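Local structure of terminal oxygenase component of carbazole (Janthinobacterium sp., 7BUG) at residues 27-32 with 140-145. The protein catalyses, as the terminal oxygenase of the carbazole 1,9a-dioxygenase system, the angular dioxygenation of carbazole, using a Rieske [2Fe-2S] cluster and a mononuclear iron. Residues are numbered along the deposited sequence; the frame is centred on the assembly and turned at random.
Sequences NHWYPV and GDPPPL. With MXE (2-methoxyethanol), chain N.
Edge strand 28-32 of the antiparallel Rieske-domain sheet meets, through Trp29, the proline-rich loop segment 140-145, on the way from strand 132-137 of the same sheet to strand 158-167 of the catalytic domain's sheet; the contact illustrates how one indole can fasten a loop that has no regular structure. The indole NE1 gives its hydrogen to Pro143 O at 2.9 Å, in a nearly straight bond (161°). The oxygen lies in the plane of the indole, whereas NE1 stands above the carbonyl plane, 39° out of it. Around this bond the prolines pack by their ring carbons: Pro142 CB comes obliquely against Trp29 CZ2 of the six-membered ring at 3.6 Å, and Pro143 CG lies near NE1 and CD1. A leucine in place of Trp29, with no N-H to offer, would probably leave Pro143 O without its mate in this contact and open a gap beside Pro142. Tyr136 of the adjoining strand also meets the indole ring, and Asp148 accepts the backbone N-H of Trp29. A bound 2-methoxyethanol lies against Pro144 CB and Leu145 CB and is hydrogen-bonded to Gln127 NE2 and Ala146 N. Leu145 takes one face of Trp29, its CA making a CH-pi contact 4.0 Å from the centroid of the five-membered ring. Swinging CG opposite the backbone N (chi1 175°) turns the leucine branch this way, and Leu145 CD1 lies over the indole, offset toward its rim and 3.7 Å from Trp29 CB.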
loop_
_atom_site.group_PDB
_atom_site.type_symbol
_atom_site.label_atom_id
_atom_site.label_comp_id
_atom_site.label_asym_id
_atom_site.label_seq_id
_atom_site.Cartn_x
_atom_site.Cartn_y
_atom_site.Cartn_z
ATOM N N ASN A 27 -6.509 -25.540 -14.546
ATOM C CA ASN A 27 -6.950 -26.642 -15.425
ATOM C C ASN A 27 -8.467 -26.584 -15.636
ATOM O O ASN A 27 -9.120 -27.630 -15.719
ATOM C CB ASN A 27 -6.440 -27.977 -14.858
ATOM C CG ASN A 27 -4.944 -27.962 -14.704
ATOM O OD1 ASN A 27 -4.249 -27.642 -15.659
ATOM N ND2 ASN A 27 -4.414 -28.248 -13.523
ATOM N N HIS A 28 -9.043 -25.372 -15.792
ATOM C CA HIS A 28 -10.412 -25.156 -16.262
ATOM C C HIS A 28 -10.403 -24.049 -17.318
ATOM O O HIS A 28 -9.452 -23.272 -17.377
ATOM C CB HIS A 28 -11.376 -24.761 -15.128
ATOM C CG HIS A 28 -11.566 -25.758 -14.044
ATOM N ND1 HIS A 28 -12.632 -26.607 -14.035
ATOM C CD2 HIS A 28 -10.844 -26.023 -12.946
ATOM C CE1 HIS A 28 -12.518 -27.370 -12.938
ATOM N NE2 HIS A 28 -11.465 -27.033 -12.240
ATOM N N TRP A 29 -11.451 -24.038 -18.099
ATOM C CA TRP A 29 -11.810 -22.981 -19.040
ATOM C C TRP A 29 -12.429 -21.816 -18.273
ATOM O O TRP A 29 -13.291 -22.068 -17.440
ATOM C CB TRP A 29 -12.793 -23.495 -20.074
ATOM C CG TRP A 29 -12.258 -24.509 -21.030
ATOM C CD1 TRP A 29 -12.442 -25.859 -20.977
ATOM C CD2 TRP A 29 -11.529 -24.236 -22.235
ATOM N NE1 TRP A 29 -11.846 -26.454 -22.051
ATOM C CE2 TRP A 29 -11.329 -25.492 -22.860
ATOM C CE3 TRP A 29 -11.046 -23.088 -22.863
ATOM C CZ2 TRP A 29 -10.618 -25.613 -24.045
ATOM C CZ3 TRP A 29 -10.405 -23.202 -24.062
ATOM C CH2 TRP A 29 -10.189 -24.449 -24.643
ATOM N N TYR A 30 -12.036 -20.607 -18.675
ATOM C CA TYR A 30 -12.642 -19.364 -18.156
ATOM C C TYR A 30 -12.927 -18.377 -19.282
ATOM O O TYR A 30 -12.059 -18.139 -20.109
ATOM C CB TYR A 30 -11.674 -18.663 -17.194
ATOM C CG TYR A 30 -11.445 -19.437 -15.930
ATOM C CD1 TYR A 30 -12.318 -19.340 -14.869
ATOM C CD2 TYR A 30 -10.381 -20.290 -15.805
ATOM C CE1 TYR A 30 -12.095 -20.031 -13.683
ATOM C CE2 TYR A 30 -10.168 -21.032 -14.660
ATOM C CZ TYR A 30 -11.018 -20.889 -13.579
ATOM O OH TYR A 30 -10.759 -21.634 -12.469
ATOM N N PRO A 31 -14.073 -17.705 -19.243
ATOM C CA PRO A 31 -14.339 -16.605 -20.163
ATOM C C PRO A 31 -13.644 -15.328 -19.723
ATOM O O PRO A 31 -13.572 -15.082 -18.529
ATOM C CB PRO A 31 -15.851 -16.476 -20.155
ATOM C CG PRO A 31 -16.214 -16.815 -18.764
ATOM C CD PRO A 31 -15.236 -17.915 -18.355
ATOM N N VAL A 32 -13.106 -14.569 -20.674
ATOM C CA VAL A 32 -12.335 -13.351 -20.285
ATOM C C VAL A 32 -12.783 -12.125 -21.067
ATOM O O VAL A 32 -12.468 -11.026 -20.610
ATOM C CB VAL A 32 -10.840 -13.596 -20.475
ATOM C CG1 VAL A 32 -10.353 -14.678 -19.499
ATOM C CG2 VAL A 32 -10.488 -13.958 -21.879
ATOM N N GLY A 140 -1.399 -29.226 -20.419
ATOM C CA GLY A 140 -1.802 -30.461 -21.111
ATOM C C GLY A 140 -3.043 -30.273 -21.959
ATOM O O GLY A 140 -3.481 -29.123 -22.205
ATOM N N ASP A 141 -3.584 -31.381 -22.456
ATOM C CA ASP A 141 -4.715 -31.411 -23.409
ATOM C C ASP A 141 -5.953 -30.911 -22.673
ATOM O O ASP A 141 -6.318 -31.484 -21.638
ATOM C CB ASP A 141 -4.877 -32.842 -23.939
ATOM C CG ASP A 141 -3.568 -33.462 -24.413
ATOM O OD1 ASP A 141 -2.700 -32.708 -24.867
ATOM O OD2 ASP A 141 -3.419 -34.691 -24.300
ATOM N N PRO A 142 -6.656 -29.881 -23.161
ATOM C CA PRO A 142 -7.836 -29.424 -22.458
ATOM C C PRO A 142 -9.001 -30.395 -22.644
ATOM O O PRO A 142 -9.070 -31.106 -23.675
ATOM C CB PRO A 142 -8.208 -28.102 -23.144
ATOM C CG PRO A 142 -7.557 -28.169 -24.491
ATOM C CD PRO A 142 -6.345 -29.063 -24.329
ATOM N N PRO A 143 -9.946 -30.391 -21.688
ATOM C CA PRO A 143 -11.218 -31.083 -21.827
ATOM C C PRO A 143 -12.117 -30.322 -22.784
ATOM O O PRO A 143 -11.838 -29.165 -23.152
ATOM C CB PRO A 143 -11.864 -30.992 -20.439
ATOM C CG PRO A 143 -11.360 -29.648 -19.946
ATOM C CD PRO A 143 -9.944 -29.549 -20.468
ATOM N N PRO A 144 -13.259 -30.908 -23.191
ATOM C CA PRO A 144 -14.267 -30.144 -23.914
ATOM C C PRO A 144 -14.661 -28.914 -23.073
ATOM O O PRO A 144 -14.778 -29.048 -21.859
ATOM C CB PRO A 144 -15.480 -31.064 -24.081
ATOM C CG PRO A 144 -15.107 -32.360 -23.332
ATOM C CD PRO A 144 -13.645 -32.312 -22.943
ATOM N N LEU A 145 -14.958 -27.827 -23.752
ATOM C CA LEU A 145 -15.488 -26.604 -23.108
ATOM C C LEU A 145 -16.783 -26.923 -22.376
ATOM O O LEU A 145 -16.988 -26.379 -21.258
ATOM C CB LEU A 145 -15.705 -25.548 -24.188
ATOM C CG LEU A 145 -16.360 -24.268 -23.685
ATOM C CD1 LEU A 145 -15.497 -23.573 -22.628
ATOM C CD2 LEU A 145 -16.640 -23.331 -24.807
HETATM O O1 MXE N . -17.696 -28.795 -25.574
HETATM C C1 MXE N . -17.207 -28.778 -26.902
HETATM C C2 MXE N . -15.749 -29.184 -27.028
HETATM O O2 MXE N . -14.981 -27.992 -27.173
HETATM C C3 MXE N . -13.823 -27.720 -26.469
#